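Local structure of FACT-Spt16 (Cicer arietinum, 5CE6) at residues Leu429-Ile434 with Gly447-Lys452; Ser134-Ile139 with Leu170-Glu175. The protein is the Spt16 subunit of the FACT histone chaperone, and through its N-terminal domain probably takes part in binding histones H3-H4. All coordinates share one frame; numbering follows the deposited sequence.

Contact 1 of 2, residues Leu429-Ile434 with Gly447-Lys452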
ATOM      1  N   LEU A 429     -12.486  -3.262  10.294  1.00  8.81           N
ATOM      2  CA  LEU A 429     -12.647  -1.831  10.081  1.00  7.92           C
ATOM      3  C   LEU A 429     -11.345  -1.267   9.545  1.00  9.54           C
ATOM      4  O   LEU A 429     -10.276  -1.545  10.088  1.00  9.34           O
ATOM      5  CB  LEU A 429     -13.010  -1.115  11.386  1.00  8.32           C
ATOM      6  CG  LEU A 429     -14.447  -1.267  11.870  1.00 10.37           C
ATOM      7  CD1 LEU A 429     -14.596  -0.605  13.235  1.00  9.40           C
ATOM      8  CD2 LEU A 429     -15.391  -0.613  10.873  1.00 10.53           C
ATOM      9  N   ALA A 430     -11.423  -0.475   8.483  1.00  7.76           N
ATOM     10  CA  ALA A 430     -10.225   0.195   7.977  1.00  7.31           C
ATOM     11  C   ALA A 430     -10.534   1.602   7.536  1.00  8.47           C
ATOM     12  O   ALA A 430     -11.586   1.866   6.947  1.00  7.53           O
ATOM     13  CB  ALA A 430      -9.586  -0.587   6.824  1.00  6.89           C
ATOM     14  N   ASP A 431      -9.593   2.498   7.816  1.00  9.80           N
ATOM     15  CA  ASP A 431      -9.645   3.855   7.281  1.00  7.45           C
ATOM     16  C   ASP A 431      -8.274   4.329   6.846  1.00  8.20           C
ATOM     17  O   ASP A 431      -7.259   3.789   7.285  1.00 11.33           O
ATOM     18  CB  ASP A 431     -10.172   4.828   8.334  1.00  8.16           C
ATOM     19  CG  ASP A 431     -11.661   4.711   8.542  1.00  9.69           C
ATOM     20  OD1 ASP A 431     -12.420   5.301   7.745  1.00 11.35           O
ATOM     21  OD2 ASP A 431     -12.069   4.029   9.489  1.00 14.17           O
ATOM     22  N   THR A 432      -8.250   5.377   6.017  1.00  7.49           N
ATOM     23  CA  THR A 432      -6.982   6.013   5.620  1.00  9.17           C
ATOM     24  C   THR A 432      -6.834   7.297   6.412  1.00  9.69           C
ATOM     25  O   THR A 432      -7.755   8.115   6.461  1.00  9.61           O
ATOM     26  CB  THR A 432      -6.937   6.314   4.125  1.00 12.15           C
ATOM     27  OG1 THR A 432      -7.142   5.093   3.416  1.00  9.36           O
ATOM     28  CG2 THR A 432      -5.580   6.881   3.731  1.00 11.22           C
ATOM     29  N   ILE A 433      -5.699   7.460   7.081  1.00  8.13           N
ATOM     30  CA  ILE A 433      -5.522   8.660   7.907  1.00 12.35           C
ATOM     31  C   ILE A 433      -4.238   9.392   7.533  1.00  9.28           C
ATOM     32  O   ILE A 433      -3.258   8.765   7.120  1.00 11.41           O
ATOM     33  CB  ILE A 433      -5.545   8.345   9.410  1.00 19.56           C
ATOM     34  CG1 ILE A 433      -4.253   7.670   9.847  1.00 17.81           C
ATOM     35  CG2 ILE A 433      -6.775   7.494   9.793  1.00 18.50           C
ATOM     36  CD1 ILE A 433      -4.157   7.541  11.355  1.00 26.63           C
ATOM     37  N   ILE A 434      -4.256  10.718   7.672  1.00  9.12           N
ATOM     38  CA  ILE A 434      -3.093  11.536   7.336  1.00 12.47           C
ATOM     39  C   ILE A 434      -2.584  12.157   8.619  1.00  9.95           C
ATOM     40  O   ILE A 434      -3.356  12.734   9.373  1.00 12.28           O
ATOM     41  CB  ILE A 434      -3.462  12.684   6.377  1.00 19.07           C
ATOM     42  CG1 ILE A 434      -4.252  12.151   5.182  1.00 23.23           C
ATOM     43  CG2 ILE A 434      -2.200  13.439   5.928  1.00 15.52           C
ATOM     44  CD1 ILE A 434      -3.416  11.515   4.147  1.00 24.90           C
ATOM     45  N   GLY A 447     -19.366   8.770   7.474  1.00 27.19           N
ATOM     46  CA  GLY A 447     -20.550   8.695   8.302  1.00 29.49           C
ATOM     47  C   GLY A 447     -20.311   7.761   9.464  1.00 31.21           C
ATOM     48  O   GLY A 447     -19.341   7.003   9.472  1.00 29.58           O
ATOM     49  N   SER A 448     -21.201   7.812  10.448  1.00 26.43           N
ATOM     50  CA  SER A 448     -21.019   7.044  11.675  1.00 26.53           C
ATOM     51  C   SER A 448     -20.731   5.564  11.456  1.00 26.40           C
ATOM     52  O   SER A 448     -21.431   4.882  10.708  1.00 31.31           O
ATOM     53  CB  SER A 448     -22.238   7.194  12.579  1.00 32.19           C
ATOM     54  OG  SER A 448     -22.143   6.319  13.685  1.00 31.48           O
ATOM     55  N   LYS A 449     -19.676   5.088  12.113  1.00 28.99           N
ATOM     56  CA  LYS A 449     -19.313   3.679  12.094  1.00 29.21           C
ATOM     57  C   LYS A 449     -19.984   2.967  13.241  1.00 28.00           C
ATOM     58  O   LYS A 449     -19.798   1.761  13.411  1.00 20.49           O
ATOM     59  CB  LYS A 449     -17.800   3.516  12.242  1.00 22.53           C
ATOM     60  CG  LYS A 449     -17.015   3.849  11.008  1.00 15.32           C
ATOM     61  CD  LYS A 449     -15.523   3.634  11.232  1.00 15.27           C
ATOM     62  CE  LYS A 449     -14.866   4.753  12.018  1.00 15.96           C
ATOM     63  NZ  LYS A 449     -13.371   4.584  11.934  1.00 12.29           N
ATOM     64  N   ALA A 450     -20.740   3.718  14.047  1.00 21.23           N
ATOM     65  CA  ALA A 450     -21.401   3.150  15.209  1.00 29.80           C
ATOM     66  C   ALA A 450     -22.299   2.025  14.756  1.00 19.53           C
ATOM     67  O   ALA A 450     -22.815   2.046  13.632  1.00 19.92           O
ATOM     68  CB  ALA A 450     -22.203   4.204  15.961  1.00 30.96           C
ATOM     69  N   LEU A 451     -22.444   1.040  15.634  1.00 23.64           N
ATOM     70  CA  LEU A 451     -23.263  -0.137  15.400  1.00 25.54           C
ATOM     71  C   LEU A 451     -24.624   0.194  14.799  1.00 27.58           C
ATOM     72  O   LEU A 451     -25.041  -0.427  13.819  1.00 23.60           O
ATOM     73  CB  LEU A 451     -23.456  -0.886  16.718  1.00 28.57           C
ATOM     74  CG  LEU A 451     -24.265  -2.175  16.656  1.00 33.46           C
ATOM     75  CD1 LEU A 451     -23.527  -3.193  15.834  1.00 26.31           C
ATOM     76  CD2 LEU A 451     -24.526  -2.701  18.058  1.00 35.49           C
ATOM     77  N   LYS A 452     -25.307   1.178  15.381  1.00 31.28           N
ATOM     78  CA  LYS A 452     -26.663   1.534  14.963  1.00 30.80           C
ATOM     79  C   LYS A 452     -26.739   1.917  13.485  1.00 28.36           C
ATOM     80  O   LYS A 452     -27.783   1.773  12.848  1.00 31.09           O
ATOM     81  CB  LYS A 452     -27.213   2.681  15.820  1.00 27.41           C
ATOM     82  CG  LYS A 452     -26.581   4.030  15.512  1.00 32.17           C
ATOM     83  CD  LYS A 452     -27.430   5.185  16.035  1.00 41.33           C
ATOM     84  CE  LYS A 452     -26.896   6.522  15.540  1.00 39.31           C
ATOM     85  NZ  LYS A 452     -25.449   6.699  15.862  1.00 38.50           N
TER

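Contact 2 of 2, residues Ser134-Ile139 with Leu170-Glu175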
ATOM      1  N   SER A 134      26.045  -7.579 -22.088  1.00 31.40           N
ATOM      2  CA  SER A 134      27.202  -6.692 -22.184  1.00 32.16           C
ATOM      3  C   SER A 134      26.998  -5.366 -21.455  1.00 30.89           C
ATOM      4  O   SER A 134      27.925  -4.844 -20.837  1.00 31.17           O
ATOM      5  CB  SER A 134      27.584  -6.444 -23.646  1.00 35.21           C
ATOM      6  OG  SER A 134      28.201  -7.587 -24.201  1.00 41.25           O
ATOM      7  N   SER A 135      25.791  -4.820 -21.528  1.00 29.62           N
ATOM      8  CA  SER A 135      25.488  -3.579 -20.822  1.00 28.43           C
ATOM      9  C   SER A 135      25.513  -3.763 -19.309  1.00 27.53           C
ATOM     10  O   SER A 135      25.927  -2.868 -18.582  1.00 27.58           O
ATOM     11  CB  SER A 135      24.144  -3.005 -21.269  1.00 32.50           C
ATOM     12  OG  SER A 135      24.215  -2.551 -22.609  1.00 37.07           O
ATOM     13  N   MET A 136      25.073  -4.924 -18.832  1.00 27.24           N
ATOM     14  CA  MET A 136      25.139  -5.204 -17.404  1.00 26.57           C
ATOM     15  C   MET A 136      26.594  -5.252 -16.943  1.00 29.88           C
ATOM     16  O   MET A 136      26.927  -4.726 -15.880  1.00 29.38           O
ATOM     17  CB  MET A 136      24.424  -6.511 -17.067  1.00 26.26           C
ATOM     18  CG  MET A 136      22.970  -6.555 -17.495  1.00 30.38           C
ATOM     19  SD  MET A 136      22.163  -8.102 -16.994  1.00 26.17           S
ATOM     20  CE  MET A 136      20.554  -7.906 -17.752  1.00 24.02           C
ATOM     21  N   ASP A 137      27.458  -5.872 -17.748  1.00 30.35           N
ATOM     22  CA  ASP A 137      28.882  -5.932 -17.430  1.00 30.59           C
ATOM     23  C   ASP A 137      29.497  -4.533 -17.369  1.00 34.99           C
ATOM     24  O   ASP A 137      30.324  -4.245 -16.507  1.00 31.01           O
ATOM     25  CB  ASP A 137      29.641  -6.786 -18.455  1.00 32.33           C
ATOM     26  CG  ASP A 137      29.281  -8.260 -18.377  1.00 32.64           C
ATOM     27  OD1 ASP A 137      28.750  -8.694 -17.337  1.00 31.74           O
ATOM     28  OD2 ASP A 137      29.542  -8.986 -19.363  1.00 33.87           O
ATOM     29  N   ALA A 138      29.095  -3.668 -18.295  1.00 30.39           N
ATOM     30  CA  ALA A 138      29.599  -2.295 -18.323  1.00 33.76           C
ATOM     31  C   ALA A 138      29.165  -1.536 -17.070  1.00 32.86           C
ATOM     32  O   ALA A 138      29.961  -0.828 -16.450  1.00 32.23           O
ATOM     33  CB  ALA A 138      29.118  -1.581 -19.565  1.00 37.59           C
ATOM     34  N   ILE A 139      27.896  -1.682 -16.711  1.00 27.74           N
ATOM     35  CA  ILE A 139      27.371  -1.055 -15.501  1.00 26.48           C
ATOM     36  C   ILE A 139      28.127  -1.550 -14.263  1.00 32.17           C
ATOM     37  O   ILE A 139      28.503  -0.761 -13.391  1.00 30.92           O
ATOM     38  CB  ILE A 139      25.852  -1.314 -15.336  1.00 27.52           C
ATOM     39  CG1 ILE A 139      25.068  -0.662 -16.476  1.00 25.39           C
ATOM     40  CG2 ILE A 139      25.368  -0.793 -14.006  1.00 28.59           C
ATOM     41  CD1 ILE A 139      23.563  -0.820 -16.359  1.00 24.36           C
ATOM     42  N   LEU A 170      15.796  -9.448 -15.470  1.00 20.73           N
ATOM     43  CA  LEU A 170      16.030  -9.377 -14.028  1.00 24.13           C
ATOM     44  C   LEU A 170      16.753 -10.629 -13.525  1.00 23.66           C
ATOM     45  O   LEU A 170      17.589 -10.550 -12.623  1.00 27.01           O
ATOM     46  CB  LEU A 170      14.723  -9.179 -13.260  1.00 26.84           C
ATOM     47  CG  LEU A 170      13.894  -7.903 -13.465  1.00 33.98           C
ATOM     48  CD1 LEU A 170      13.295  -7.427 -12.154  1.00 27.65           C
ATOM     49  CD2 LEU A 170      14.666  -6.784 -14.147  1.00 23.11           C
ATOM     50  N   ASP A 171      16.421 -11.778 -14.110  1.00 25.45           N
ATOM     51  CA  ASP A 171      17.090 -13.033 -13.773  1.00 30.21           C
ATOM     52  C   ASP A 171      18.587 -12.932 -14.023  1.00 28.25           C
ATOM     53  O   ASP A 171      19.404 -13.280 -13.165  1.00 30.16           O
ATOM     54  CB  ASP A 171      16.518 -14.191 -14.598  1.00 37.49           C
ATOM     55  CG  ASP A 171      15.242 -14.759 -14.013  1.00 41.57           C
ATOM     56  OD1 ASP A 171      14.988 -14.544 -12.809  1.00 40.64           O
ATOM     57  OD2 ASP A 171      14.499 -15.432 -14.760  1.00 45.09           O
ATOM     58  N   LEU A 172      18.942 -12.450 -15.209  1.00 24.42           N
ATOM     59  CA  LEU A 172      20.339 -12.323 -15.584  1.00 28.30           C
ATOM     60  C   LEU A 172      21.050 -11.313 -14.688  1.00 28.64           C
ATOM     61  O   LEU A 172      22.161 -11.564 -14.205  1.00 26.92           O
ATOM     62  CB  LEU A 172      20.461 -11.926 -17.060  1.00 29.24           C
ATOM     63  CG  LEU A 172      21.878 -11.720 -17.600  1.00 27.04           C
ATOM     64  CD1 LEU A 172      22.716 -12.966 -17.380  1.00 37.40           C
ATOM     65  CD2 LEU A 172      21.858 -11.353 -19.083  1.00 27.70           C
ATOM     66  N   TRP A 173      20.401 -10.174 -14.462  1.00 24.82           N
ATOM     67  CA  TRP A 173      20.980  -9.113 -13.653  1.00 24.08           C
ATOM     68  C   TRP A 173      21.268  -9.606 -12.240  1.00 24.07           C
ATOM     69  O   TRP A 173      22.348  -9.371 -11.700  1.00 24.81           O
ATOM     70  CB  TRP A 173      20.045  -7.897 -13.626  1.00 22.11           C
ATOM     71  CG  TRP A 173      20.479  -6.791 -12.701  1.00 20.95           C
ATOM     72  CD1 TRP A 173      19.806  -6.333 -11.601  1.00 25.24           C
ATOM     73  CD2 TRP A 173      21.674  -6.001 -12.794  1.00 21.65           C
ATOM     74  NE1 TRP A 173      20.507  -5.316 -11.005  1.00 26.31           N
ATOM     75  CE2 TRP A 173      21.654  -5.087 -11.718  1.00 20.89           C
ATOM     76  CE3 TRP A 173      22.756  -5.976 -13.682  1.00 22.93           C
ATOM     77  CZ2 TRP A 173      22.679  -4.158 -11.506  1.00 21.38           C
ATOM     78  CZ3 TRP A 173      23.775  -5.053 -13.469  1.00 23.39           C
ATOM     79  CH2 TRP A 173      23.726  -4.155 -12.390  1.00 22.62           C
ATOM     80  N   ALA A 174      20.295 -10.289 -11.647  1.00 29.23           N
ATOM     81  CA  ALA A 174      20.463 -10.822 -10.303  1.00 27.13           C
ATOM     82  C   ALA A 174      21.628 -11.800 -10.257  1.00 32.08           C
ATOM     83  O   ALA A 174      22.401 -11.811  -9.295  1.00 35.55           O
ATOM     84  CB  ALA A 174      19.181 -11.490  -9.826  1.00 31.61           C
ATOM     85  N   GLU A 175      21.764 -12.609 -11.307  1.00 33.18           N
ATOM     86  CA  GLU A 175      22.856 -13.576 -11.390  1.00 30.14           C
ATOM     87  C   GLU A 175      24.202 -12.876 -11.532  1.00 33.79           C
ATOM     88  O   GLU A 175      25.197 -13.303 -10.947  1.00 34.40           O
ATOM     89  CB  GLU A 175      22.637 -14.559 -12.548  1.00 36.37           C
ATOM     90  CG  GLU A 175      23.691 -15.660 -12.628  1.00 51.46           C
ATOM     91  CD  GLU A 175      23.158 -16.957 -13.222  1.00 61.51           C
ATOM     92  OE1 GLU A 175      22.234 -16.899 -14.065  1.00 62.68           O
ATOM     93  OE2 GLU A 175      23.664 -18.035 -12.837  1.00 63.98           O
TER

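Contact 1 of 2, residues Leu429-Ile434 with Gly447-Lys452
The carboxylate of Asp431, the flat group of this contact, is met by Lys449 from above its plane: NZ lies 2.8 Å from OD2, 41° out of that plane, in a hydrogen-bonded salt bridge. The two side chains approach from opposite directions. OD2 also accepts from Gln336 NE2, while OD1 pairs with Arg315 and takes a hydrogen bond from Thr444, so both oxygens of this buried acid are engaged and its charge is probably well stabilised. The lysine chain bends at its third torsion (chi3 -78°), and its CD sits 4.3 Å from CD2 of Leu429, which adds an apolar flank to the ion pair. NZ donates to Gln336 OE1 as well, so the one amide bridges both partners. A methionine in place of Lys449 would probably leave OD2 without its cationic mate and Gln336 OE1 without this donor. The contact is structural packing in a region related to the M24 metallopeptidases, consistent with their pita-bread fold. Strand 424-435 is bonded to strand 403-414 and, at Ala430, to Ala314 of strand 309-319, which also supplies Arg315; the loop entering helix 451-454 approaches where helix 323-342 supplies Tyr329, Leu333 and Gln336.

Contact 2 of 2, residues Ser134-Ile139 with Leu170-Glu175
Met136 carries most of the contact, laying its side chain between Leu172 and Trp173 of the other helix. Its SD is 3.7 Å from CG of Leu172 and equally 3.7 Å from CA of Trp173, so the sulfur packs against backbone as well as side chain. The terminal CE goes further, to 3.9 Å from Leu172 CD2. Nearer the root, Met136 CB comes to the indole edge, close to the ring plane, 3.8 Å from CE3 of Trp173. The backbone O of Met136 lies in that plane at the edge, 4.0 Å from Trp173 CZ3. The sulfur is also at the edge: SD stands 5.4 Å from the centroid of the six-membered ring of Trp173, 82° off the ring normal, a Met-aromatic contact. Ile139, one turn on, adds CG2 at 4.1 Å from Trp173 CH2.

Torsions explain the reach. Beyond CG the methionine is extended, which carries SD across to helix 168-179; Trp173 holds CG anti to its own N (chi1 174°), which places CE3 and CZ3 beside Met136 CB. The axes of segments 134-139 and 170-175 come within 10.6 Å and cross at -36°. Behind this layer, Ile86 and Val88 of strand 85-89 touch Trp173, while Leu97 of strand 93-98 touches Met136 and Ile139. Strands 120-125, 156-159 and 183-186 run parallel, so the two helices are the connections of successive beta-alpha-beta crossovers, packed on one side of the sheet. At the border, Asp137 forms a salt bridge with Lys176.

No hydrogen bond joins the two segments, so the contact probably rests mainly on dispersion and shape, the polarisable thioether spanning the helices, with a weak electrostatic share from the carbonyl at the ring edge.

Overall arrangement
Following the chain from the N terminus, contact 2 comes first: helix 133-145 leads through strand 156-159 to helix 168-179, and the pairing of 134-139 with 170-175 closes that loop within the N-terminal lobe. Contact 1 opens much later, on strand 424-435 of the M24-related region, and closes a short loop, by way of strand 440-442, on 447-452. The two are therefore in series, neither nested nor crossed. The centres of contact 1 and contact 2 are about 48 Å apart, on opposite sides of the chain's centre. Contact 2 ties two helices over the six-stranded sheet; contact 1 ties the antiparallel sheet to the loop entering helix 451-454, close to the end of the modelled chain.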